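Side-chain contacts in aminotransferase class-III (PDB 5GHG), which probably transfers amino groups between amines and carbonyl compounds as an omega-transaminase, using a pyridoxal phosphate cofactor held here in its aminated form, pyridoxamine phosphate: residues B[38-43]-B[433-438]; B[128-133]-B[175-180]; B[141-146]-B[212-217]. The protein carries 1 engineered substitution. One frame throughout, in Å; residues are numbered along the deposited sequence.

Overall arrangement
The three contacts fall into two groups on opposite sides of the chain's centre. Contact 1 joins a hairpin near the N-terminus to the first turns of the last helix, 433-455, and along the chain the loop it closes encloses the other two. Contacts 2 and 3 alternate in sequence, their centres about 9 Å apart, and meet through neighbouring strands 143-147 and 178-181 at one edge of the mixed seven-stranded sheet of the cofactor-binding domain. Contact 1 lies far off, its centre about 42 Å from that of contact 2 and about 46 Å from that of contact 3. N-terminal and C-terminal parts of the chain thus meet in one region, while the sheet edge is tied to helices 118-135 and 196-214.

Contact 1 (B[38-43]-B[433-438]); sequences DGIYVE and DQQVDT
Gln435 reaches out from the first turns of helix 433-455 and brings its amide up to the ends of the side chains of Ile40 and Tyr41. The tight part is a methyl packed against the glutamine chain and amide: Ile40 CD1 stands 3.5 Å from Gln435 CD and, meeting the glutamine from the opposite direction, touches its chain from CB to the amide. Ile40 CG1 sits between its backbone N and carbonyl carbon (chi1 70°), which brings CG1 over the centre of the neighbouring Tyr41 ring. Ile51 and Pro428 pack on the same isoleucine, and it is buried.

The polar side is sparser. Gln435 NE2 donates to Tyr41 OH over 3.1 Å with an N-H...O angle of 155°, the hydroxyl lying somewhat out of the amide plane, and ring and amide are turned 72° against each other. A water accepts from the same NE2 at 3.2 Å and from Ile40 N at 2.9 Å, linking the amide to the turn backbone. Two acceptors thus grip the amide nitrogen, which would limit the rotation of the group. Farther along the helix, Gln434 and Thr438 are exposed to solvent and stay clear of 38-43, and Tyr41 itself is only partly covered.

Asp38 and Tyr41 exchange two backbone hydrogen bonds around a type II' turn, with Gly39 at positive phi. This is a beta-hairpin with a two-residue loop, joining strands 32-38 and 41-44, whose tip here rests on the C-terminal helix, consistent with the small domain of class-III aminotransferases, built from both chain ends.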
loop_
_atom_site.group_PDB
_atom_site.type_symbol
_atom_site.label_atom_id
_atom_site.label_comp_id
_atom_site.label_asym_id
_atom_site.label_seq_id
_atom_site.Cartn_x
_atom_site.Cartn_y
_atom_site.Cartn_z
ATOM N N ASP B 38 16.948 4.714 -19.417
ATOM C CA ASP B 38 17.198 4.342 -20.808
ATOM C C ASP B 38 17.615 2.875 -20.834
ATOM O O ASP B 38 18.775 2.561 -20.548
ATOM C CB ASP B 38 18.282 5.260 -21.396
ATOM C CG ASP B 38 18.814 4.775 -22.729
ATOM O OD1 ASP B 38 18.117 4.028 -23.418
ATOM O OD2 ASP B 38 19.940 5.176 -23.089
ATOM N N GLY B 39 16.681 1.992 -21.190
ATOM C CA GLY B 39 17.004 0.574 -21.225
ATOM C C GLY B 39 17.440 0.085 -19.852
ATOM O O GLY B 39 16.720 0.249 -18.854
ATOM N N ILE B 40 18.626 -0.519 -19.764
ATOM C CA ILE B 40 19.103 -0.997 -18.469
ATOM C C ILE B 40 19.781 0.100 -17.653
ATOM O O ILE B 40 20.229 -0.177 -16.535
ATOM C CB ILE B 40 20.091 -2.175 -18.573
ATOM C CG1 ILE B 40 21.432 -1.728 -19.166
ATOM C CG2 ILE B 40 19.458 -3.337 -19.365
ATOM C CD1 ILE B 40 22.559 -2.774 -18.976
ATOM N N TYR B 41 19.856 1.321 -18.176
ATOM C CA TYR B 41 20.605 2.405 -17.554
ATOM C C TYR B 41 19.686 3.441 -16.919
ATOM O O TYR B 41 18.559 3.669 -17.372
ATOM C CB TYR B 41 21.502 3.132 -18.574
ATOM C CG TYR B 41 22.368 2.207 -19.415
ATOM C CD1 TYR B 41 23.601 1.760 -18.953
ATOM C CD2 TYR B 41 21.958 1.815 -20.680
ATOM C CE1 TYR B 41 24.401 0.903 -19.737
ATOM C CE2 TYR B 41 22.735 0.958 -21.464
ATOM C CZ TYR B 41 23.953 0.512 -20.989
ATOM O OH TYR B 41 24.709 -0.336 -21.782
ATOM N N VAL B 42 20.193 4.094 -15.880
ATOM C CA VAL B 42 19.600 5.292 -15.337
ATOM C C VAL B 42 20.687 6.354 -15.279
ATOM O O VAL B 42 21.884 6.058 -15.282
ATOM C CB VAL B 42 18.975 5.094 -13.934
ATOM C CG1 VAL B 42 17.786 4.143 -13.999
ATOM C CG2 VAL B 42 19.991 4.596 -12.949
ATOM N N GLU B 43 20.250 7.600 -15.215
ATOM C CA GLU B 43 21.140 8.753 -15.208
ATOM C C GLU B 43 20.726 9.659 -14.047
ATOM O O GLU B 43 19.545 9.963 -13.898
ATOM C CB GLU B 43 21.060 9.455 -16.550
ATOM C CG GLU B 43 21.717 10.791 -16.653
ATOM C CD GLU B 43 21.479 11.420 -18.032
ATOM O OE1 GLU B 43 21.589 10.684 -19.046
ATOM O OE2 GLU B 43 21.148 12.622 -18.079
ATOM N N ASP B 433 24.172 -10.087 -23.484
ATOM C CA ASP B 433 25.387 -10.702 -22.959
ATOM C C ASP B 433 26.525 -9.689 -22.825
ATOM O O ASP B 433 27.303 -9.762 -21.876
ATOM C CB ASP B 433 25.832 -11.890 -23.828
ATOM C CG ASP B 433 25.053 -13.173 -23.529
ATOM O OD1 ASP B 433 24.362 -13.256 -22.481
ATOM O OD2 ASP B 433 25.146 -14.124 -24.333
ATOM N N GLN B 434 26.648 -8.752 -23.769
ATOM C CA GLN B 434 27.706 -7.753 -23.661
ATOM C C GLN B 434 27.547 -6.912 -22.396
ATOM O O GLN B 434 28.533 -6.527 -21.766
ATOM C CB GLN B 434 27.717 -6.825 -24.893
ATOM C CG GLN B 434 27.662 -7.542 -26.236
ATOM C CD GLN B 434 26.227 -7.743 -26.754
ATOM O OE1 GLN B 434 25.565 -8.762 -26.443
ATOM N NE2 GLN B 434 25.737 -6.776 -27.574
ATOM N N GLN B 435 26.310 -6.596 -22.038
ATOM C CA GLN B 435 26.049 -5.804 -20.839
ATOM C C GLN B 435 26.279 -6.629 -19.575
ATOM O O GLN B 435 26.763 -6.107 -18.569
ATOM C CB GLN B 435 24.629 -5.250 -20.903
ATOM C CG GLN B 435 24.454 -4.182 -21.964
ATOM C CD GLN B 435 22.993 -3.851 -22.276
ATOM O OE1 GLN B 435 22.122 -4.719 -22.240
ATOM N NE2 GLN B 435 22.725 -2.586 -22.585
ATOM N N VAL B 436 25.920 -7.916 -19.606
ATOM C CA VAL B 436 26.243 -8.788 -18.491
ATOM C C VAL B 436 27.752 -8.837 -18.284
ATOM O O VAL B 436 28.242 -8.800 -17.150
ATOM C CB VAL B 436 25.687 -10.209 -18.733
ATOM C CG1 VAL B 436 26.307 -11.192 -17.744
ATOM C CG2 VAL B 436 24.165 -10.208 -18.629
ATOM N N ASP B 437 28.500 -8.931 -19.391
ATOM C CA ASP B 437 29.951 -8.960 -19.322
ATOM C C ASP B 437 30.502 -7.680 -18.698
ATOM O O ASP B 437 31.389 -7.728 -17.839
ATOM C CB ASP B 437 30.525 -9.163 -20.728
ATOM C CG ASP B 437 32.035 -9.146 -20.743
ATOM O OD1 ASP B 437 32.637 -9.871 -19.929
ATOM O OD2 ASP B 437 32.609 -8.398 -21.552
ATOM N N THR B 438 29.995 -6.529 -19.130
ATOM C CA THR B 438 30.415 -5.260 -18.550
ATOM C C THR B 438 30.133 -5.205 -17.046
ATOM O O THR B 438 30.977 -4.768 -16.265
ATOM C CB THR B 438 29.691 -4.108 -19.268
ATOM O OG1 THR B 438 30.057 -4.145 -20.643
ATOM C CG2 THR B 438 30.075 -2.764 -18.691
HETATM O O HOH W 1 19.802 -1.260 -22.336
#

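Contact 2 (B[128-133]-B[175-180]); sequences LIWYRS and IDRILH
Arg177 brings NH1 down onto the face of the Trp130 indole, near its centre and 3.3 Å above the ring plane. The nearest carbon is CD2, on the bond shared by the two rings, at 3.4 Å from NH1. The guanidinium stands almost upright on the indole, the planes 85° apart, so its edge rather than its face meets the pi system. This is a cation-pi contact in T-shaped geometry: Arg177 CZ is 4.6 Å from the centroid of the six-membered ring of Trp130 and 14° off the ring normal. Closer to the backbone, the aliphatic part joins in, with Arg177 CD 3.6 Å from Trp130 CZ2.

What places the two groups lies one shell out. The arginine chain is stretched from CG to NE, long enough to carry NH1 to the tryptophan although the two CA atoms, of Trp130 and Arg177, are 10.5 Å apart. NH1 is also claimed by Asp172 of the second subunit, which forms a salt bridge to it, so the same nitrogen lies over the ring and bridges to the other subunit. Trp130 NE1 is hydrogen-bonded to Lys142 O, which fixes the swing of the indole, and Phe171 of the second subunit packs on Trp130 as well. Arg177 belongs to a type II turn, Ile175 to Ile178, and adopts positive phi there.

Helix 118-135 supplies the tryptophan from its C-terminal half, and its Ile129 packs on strand 219-224. Arg177 comes just before strand 178-181, an edge strand of the sheet within this chain, which pairs with strand 143-147 and sets Ile178 against helix 156-161.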
loop_
_atom_site.group_PDB
_atom_site.type_symbol
_atom_site.label_atom_id
_atom_site.label_comp_id
_atom_site.label_asym_id
_atom_site.label_seq_id
_atom_site.Cartn_x
_atom_site.Cartn_y
_atom_site.Cartn_z
ATOM N N LEU B 128 -7.709 -13.270 4.443
ATOM C CA LEU B 128 -8.562 -14.236 3.770
ATOM C C LEU B 128 -8.435 -15.617 4.419
ATOM O O LEU B 128 -9.430 -16.314 4.606
ATOM C CB LEU B 128 -8.206 -14.299 2.286
ATOM C CG LEU B 128 -8.904 -15.284 1.350
ATOM C CD1 LEU B 128 -8.652 -14.850 -0.088
ATOM C CD2 LEU B 128 -8.398 -16.731 1.576
ATOM N N ILE B 129 -7.218 -15.995 4.799
ATOM C CA ILE B 129 -6.995 -17.292 5.439
ATOM C C ILE B 129 -7.714 -17.367 6.783
ATOM O O ILE B 129 -8.343 -18.385 7.107
ATOM C CB ILE B 129 -5.486 -17.554 5.574
ATOM C CG1 ILE B 129 -4.909 -17.880 4.198
ATOM C CG2 ILE B 129 -5.203 -18.706 6.560
ATOM C CD1 ILE B 129 -3.417 -17.942 4.191
ATOM N N TRP B 130 -7.648 -16.294 7.588
ATOM C CA TRP B 130 -8.359 -16.293 8.861
ATOM C C TRP B 130 -9.878 -16.362 8.650
ATOM O O TRP B 130 -10.589 -17.105 9.344
ATOM C CB TRP B 130 -8.008 -15.056 9.681
ATOM C CG TRP B 130 -6.629 -15.008 10.160
ATOM C CD1 TRP B 130 -5.720 -16.021 10.151
ATOM C CD2 TRP B 130 -5.965 -13.880 10.745
ATOM N NE1 TRP B 130 -4.534 -15.598 10.689
ATOM C CE2 TRP B 130 -4.655 -14.287 11.065
ATOM C CE3 TRP B 130 -6.360 -12.571 11.031
ATOM C CZ2 TRP B 130 -3.721 -13.424 11.646
ATOM C CZ3 TRP B 130 -5.433 -11.707 11.624
ATOM C CH2 TRP B 130 -4.129 -12.141 11.917
ATOM N N TYR B 131 -10.382 -15.562 7.723
ATOM C CA TYR B 131 -11.788 -15.603 7.367
ATOM C C TYR B 131 -12.197 -17.009 6.935
ATOM O O TYR B 131 -13.221 -17.534 7.376
ATOM C CB TYR B 131 -12.047 -14.591 6.235
ATOM C CG TYR B 131 -13.470 -14.515 5.799
ATOM C CD1 TYR B 131 -14.358 -13.630 6.393
ATOM C CD2 TYR B 131 -13.943 -15.344 4.780
ATOM C CE1 TYR B 131 -15.671 -13.550 5.967
ATOM C CE2 TYR B 131 -15.248 -15.292 4.370
ATOM C CZ TYR B 131 -16.111 -14.392 4.961
ATOM O OH TYR B 131 -17.422 -14.349 4.547
ATOM N N ARG B 132 -11.364 -17.639 6.113
ATOM C CA ARG B 132 -11.651 -18.959 5.582
ATOM C C ARG B 132 -11.685 -20.025 6.691
ATOM O O ARG B 132 -12.565 -20.886 6.702
ATOM C CB ARG B 132 -10.601 -19.311 4.526
ATOM C CG ARG B 132 -10.744 -20.676 3.897
ATOM C CD ARG B 132 -9.637 -20.945 2.881
ATOM N NE ARG B 132 -9.725 -22.283 2.314
ATOM C CZ ARG B 132 -9.215 -23.375 2.870
ATOM N NH1 ARG B 132 -8.561 -23.310 4.022
ATOM N NH2 ARG B 132 -9.354 -24.543 2.270
ATOM N N SER B 133 -10.727 -19.982 7.613
ATOM C CA SER B 133 -10.730 -20.943 8.718
ATOM C C SER B 133 -11.977 -20.760 9.593
ATOM O O SER B 133 -12.539 -21.737 10.092
ATOM C CB SER B 133 -9.465 -20.813 9.544
ATOM O OG SER B 133 -8.361 -21.360 8.850
ATOM N N ILE B 175 3.461 -9.621 15.145
ATOM C CA ILE B 175 2.237 -9.820 15.888
ATOM C C ILE B 175 2.077 -11.296 16.221
ATOM O O ILE B 175 2.738 -12.186 15.645
ATOM C CB ILE B 175 1.014 -9.317 15.101
ATOM C CG1 ILE B 175 0.805 -10.192 13.860
ATOM C CG2 ILE B 175 1.177 -7.823 14.780
ATOM C CD1 ILE B 175 -0.312 -9.707 12.956
ATOM N N ASP B 176 1.169 -11.562 17.151
ATOM C CA ASP B 176 0.822 -12.930 17.499
ATOM C C ASP B 176 0.262 -13.649 16.261
ATOM O O ASP B 176 -0.360 -13.037 15.385
ATOM C CB ASP B 176 -0.233 -12.940 18.616
ATOM C CG ASP B 176 -0.641 -14.351 19.019
ATOM O OD1 ASP B 176 0.250 -15.238 19.082
ATOM O OD2 ASP B 176 -1.846 -14.583 19.275
ATOM N N ARG B 177 0.493 -14.958 16.213
ATOM C CA ARG B 177 0.061 -15.902 15.193
ATOM C C ARG B 177 1.089 -16.107 14.096
ATOM O O ARG B 177 0.937 -17.029 13.297
ATOM C CB ARG B 177 -1.292 -15.550 14.561
ATOM C CG ARG B 177 -2.463 -15.591 15.548
ATOM C CD ARG B 177 -3.744 -15.151 14.845
ATOM N NE ARG B 177 -4.919 -15.480 15.619
ATOM C CZ ARG B 177 -6.163 -15.352 15.181
ATOM N NH1 ARG B 177 -6.397 -14.872 13.962
ATOM N NH2 ARG B 177 -7.170 -15.703 15.959
ATOM N N ILE B 178 2.134 -15.302 14.035
ATOM C CA ILE B 178 3.145 -15.442 12.983
ATOM C C ILE B 178 4.363 -16.119 13.607
ATOM O O ILE B 178 4.924 -15.620 14.585
ATOM C CB ILE B 178 3.519 -14.094 12.362
ATOM C CG1 ILE B 178 2.281 -13.350 11.903
ATOM C CG2 ILE B 178 4.526 -14.299 11.244
ATOM C CD1 ILE B 178 1.357 -14.174 11.070
ATOM N N LEU B 179 4.750 -17.260 13.049
ATOM C CA LEU B 179 5.894 -18.038 13.488
ATOM C C LEU B 179 6.974 -17.993 12.415
ATOM O O LEU B 179 6.664 -17.840 11.226
ATOM C CB LEU B 179 5.477 -19.488 13.742
ATOM C CG LEU B 179 4.192 -19.686 14.543
ATOM C CD1 LEU B 179 3.792 -21.150 14.582
ATOM C CD2 LEU B 179 4.338 -19.126 15.942
ATOM N N HIS B 180 8.232 -18.120 12.824
ATOM C CA HIS B 180 9.347 -18.178 11.878
ATOM C C HIS B 180 10.174 -19.426 12.110
ATOM O O HIS B 180 10.644 -19.659 13.213
ATOM C CB HIS B 180 10.260 -16.944 11.965
ATOM C CG HIS B 180 9.576 -15.674 11.594
ATOM N ND1 HIS B 180 8.806 -14.972 12.489
ATOM C CD2 HIS B 180 9.524 -14.989 10.426
ATOM C CE1 HIS B 180 8.301 -13.900 11.888
ATOM N NE2 HIS B 180 8.731 -13.885 10.638
#

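Contact 3 (B[141-146]-B[212-217]); sequences RKKIIS and IAEGPH
Lys143 and Glu214 form the ionic part of this contact, a salt bridge of 2.9 Å between Lys143 NZ and Glu214 OE1 that ties the start of strand 143-147 to the C-terminal end of helix 196-214. The ammonium approaches on the anti lone pair of OE1, turned away from the other carboxylate oxygen, and the two side chains cross at about a right angle. Lysine reaches there fully extended beyond CG, whereas glutamate folds at its second torsion (chi2 -67°), which keeps the carboxylate close to its own helix. Thr218 OG1 is a further hydrogen-bond partner of Lys143 NZ.

Arg141 contributes packing and water-mediated bonding. Its CB is 3.4 Å from His217 O, and the same carbonyl oxygen lies over one face of the guanidinium, 3.8 Å above the plane; His217 CA comes in on that face too. A water in the guanidinium plane accepts from Arg141 NH2 at 2.9 Å and makes a weak bond to Pro216 O. Outside the two segments, NH1 bonds to Ile219 O and NE pairs with Glu138.

Backbone geometry shapes the remainder. Helix 196-214 ends at Glu214; Gly215 leaves it with positive phi, a conformation suited to a residue without a side chain, and the chain passes into a short 3-10 segment at Pro216 and His217.

None of the touching residues is buried, so this surface contact relies on charge and backbone carbonyls. The ammonium of Lys143 faces the C-terminal end of helix 196-214, where the helix dipole would probably add to its attraction.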
loop_
_atom_site.group_PDB
_atom_site.type_symbol
_atom_site.label_atom_id
_atom_site.label_comp_id
_atom_site.label_asym_id
_atom_site.label_seq_id
_atom_site.Cartn_x
_atom_site.Cartn_y
_atom_site.Cartn_z
ATOM N N ARG B 141 -7.293 -22.591 13.612
ATOM C CA ARG B 141 -6.342 -22.773 12.506
ATOM C C ARG B 141 -6.043 -21.397 11.906
ATOM O O ARG B 141 -6.617 -20.984 10.904
ATOM C CB ARG B 141 -6.853 -23.752 11.459
ATOM C CG ARG B 141 -5.742 -24.190 10.512
ATOM C CD ARG B 141 -6.226 -25.088 9.382
ATOM N NE ARG B 141 -6.578 -26.412 9.859
ATOM C CZ ARG B 141 -5.710 -27.382 10.113
ATOM N NH1 ARG B 141 -4.414 -27.181 9.937
ATOM N NH2 ARG B 141 -6.137 -28.559 10.561
ATOM N N LYS B 142 -5.144 -20.676 12.574
ATOM C CA LYS B 142 -4.883 -19.282 12.267
ATOM C C LYS B 142 -3.401 -18.933 12.182
ATOM O O LYS B 142 -3.075 -17.826 11.752
ATOM C CB LYS B 142 -5.534 -18.374 13.316
ATOM C CG LYS B 142 -7.034 -18.624 13.532
ATOM C CD LYS B 142 -7.856 -18.165 12.332
ATOM C CE LYS B 142 -9.363 -18.446 12.480
ATOM N NZ LYS B 142 -9.975 -17.793 13.673
ATOM N N LYS B 143 -2.501 -19.829 12.562
ATOM C CA LYS B 143 -1.088 -19.466 12.610
ATOM C C LYS B 143 -0.475 -19.575 11.212
ATOM O O LYS B 143 -0.836 -20.448 10.414
ATOM C CB LYS B 143 -0.342 -20.366 13.598
ATOM C CG LYS B 143 -0.804 -20.189 15.069
ATOM C CD LYS B 143 -0.204 -21.256 15.978
ATOM C CE LYS B 143 -0.761 -21.231 17.390
ATOM N NZ LYS B 143 -0.413 -22.496 18.115
ATOM N N ILE B 144 0.461 -18.681 10.926
ATOM C CA ILE B 144 1.165 -18.659 9.658
ATOM C C ILE B 144 2.630 -18.851 9.970
ATOM O O ILE B 144 3.180 -18.132 10.816
ATOM C CB ILE B 144 0.969 -17.333 8.896
ATOM C CG1 ILE B 144 -0.507 -16.892 8.876
ATOM C CG2 ILE B 144 1.622 -17.404 7.501
ATOM C CD1 ILE B 144 -1.380 -17.696 8.005
ATOM N N ILE B 145 3.274 -19.782 9.271
ATOM C CA ILE B 145 4.695 -20.014 9.427
ATOM C C ILE B 145 5.427 -19.309 8.282
ATOM O O ILE B 145 5.163 -19.578 7.114
ATOM C CB ILE B 145 5.025 -21.512 9.437
ATOM C CG1 ILE B 145 4.308 -22.191 10.609
ATOM C CG2 ILE B 145 6.535 -21.734 9.562
ATOM C CD1 ILE B 145 4.434 -23.700 10.598
ATOM N N SER B 146 6.359 -18.429 8.637
ATOM C CA SER B 146 7.269 -17.762 7.726
ATOM C C SER B 146 8.683 -18.214 8.055
ATOM O O SER B 146 8.889 -19.102 8.889
ATOM C CB SER B 146 7.130 -16.236 7.867
ATOM O OG SER B 146 7.749 -15.611 6.759
ATOM N N ILE B 212 4.315 -29.749 15.081
ATOM C CA ILE B 212 3.850 -30.623 16.154
ATOM C C ILE B 212 3.775 -29.873 17.464
ATOM O O ILE B 212 2.778 -29.980 18.198
ATOM C CB ILE B 212 4.746 -31.870 16.249
ATOM C CG1 ILE B 212 4.397 -32.825 15.116
ATOM C CG2 ILE B 212 4.581 -32.542 17.621
ATOM C CD1 ILE B 212 5.432 -33.931 14.902
ATOM N N ALA B 213 4.800 -29.077 17.777
ATOM C CA ALA B 213 4.831 -28.374 19.058
ATOM C C ALA B 213 3.722 -27.322 19.148
ATOM O O ALA B 213 3.164 -27.098 20.215
ATOM C CB ALA B 213 6.189 -27.720 19.288
ATOM N N GLU B 214 3.419 -26.646 18.048
ATOM C CA GLU B 214 2.359 -25.642 18.070
ATOM C C GLU B 214 0.959 -26.263 18.089
ATOM O O GLU B 214 0.002 -25.581 18.458
ATOM C CB GLU B 214 2.508 -24.709 16.867
ATOM C CG GLU B 214 3.740 -23.784 16.964
ATOM C CD GLU B 214 3.621 -22.770 18.088
ATOM O OE1 GLU B 214 2.474 -22.335 18.382
ATOM O OE2 GLU B 214 4.663 -22.412 18.693
ATOM N N GLY B 215 0.833 -27.542 17.724
ATOM C CA GLY B 215 -0.449 -28.158 17.445
ATOM C C GLY B 215 -0.774 -28.035 15.970
ATOM O O GLY B 215 -1.125 -26.954 15.477
ATOM N N PRO B 216 -0.630 -29.130 15.217
ATOM C CA PRO B 216 -0.843 -29.043 13.762
ATOM C C PRO B 216 -2.192 -28.454 13.375
ATOM O O PRO B 216 -2.301 -27.776 12.335
ATOM C CB PRO B 216 -0.710 -30.495 13.303
ATOM C CG PRO B 216 0.150 -31.131 14.340
ATOM C CD PRO B 216 -0.239 -30.478 15.635
ATOM N N HIS B 217 -3.225 -28.696 14.184
ATOM C CA HIS B 217 -4.540 -28.129 13.916
ATOM C C HIS B 217 -4.573 -26.602 14.049
ATOM O O HIS B 217 -5.585 -25.990 13.679
ATOM C CB HIS B 217 -5.573 -28.744 14.877
ATOM C CG HIS B 217 -5.345 -28.377 16.304
ATOM N ND1 HIS B 217 -4.309 -28.898 17.053
ATOM C CD2 HIS B 217 -6.005 -27.520 17.125
ATOM C CE1 HIS B 217 -4.337 -28.379 18.267
ATOM N NE2 HIS B 217 -5.353 -27.537 18.335
HETATM O O HOH W 2 -3.646 -30.094 10.649
#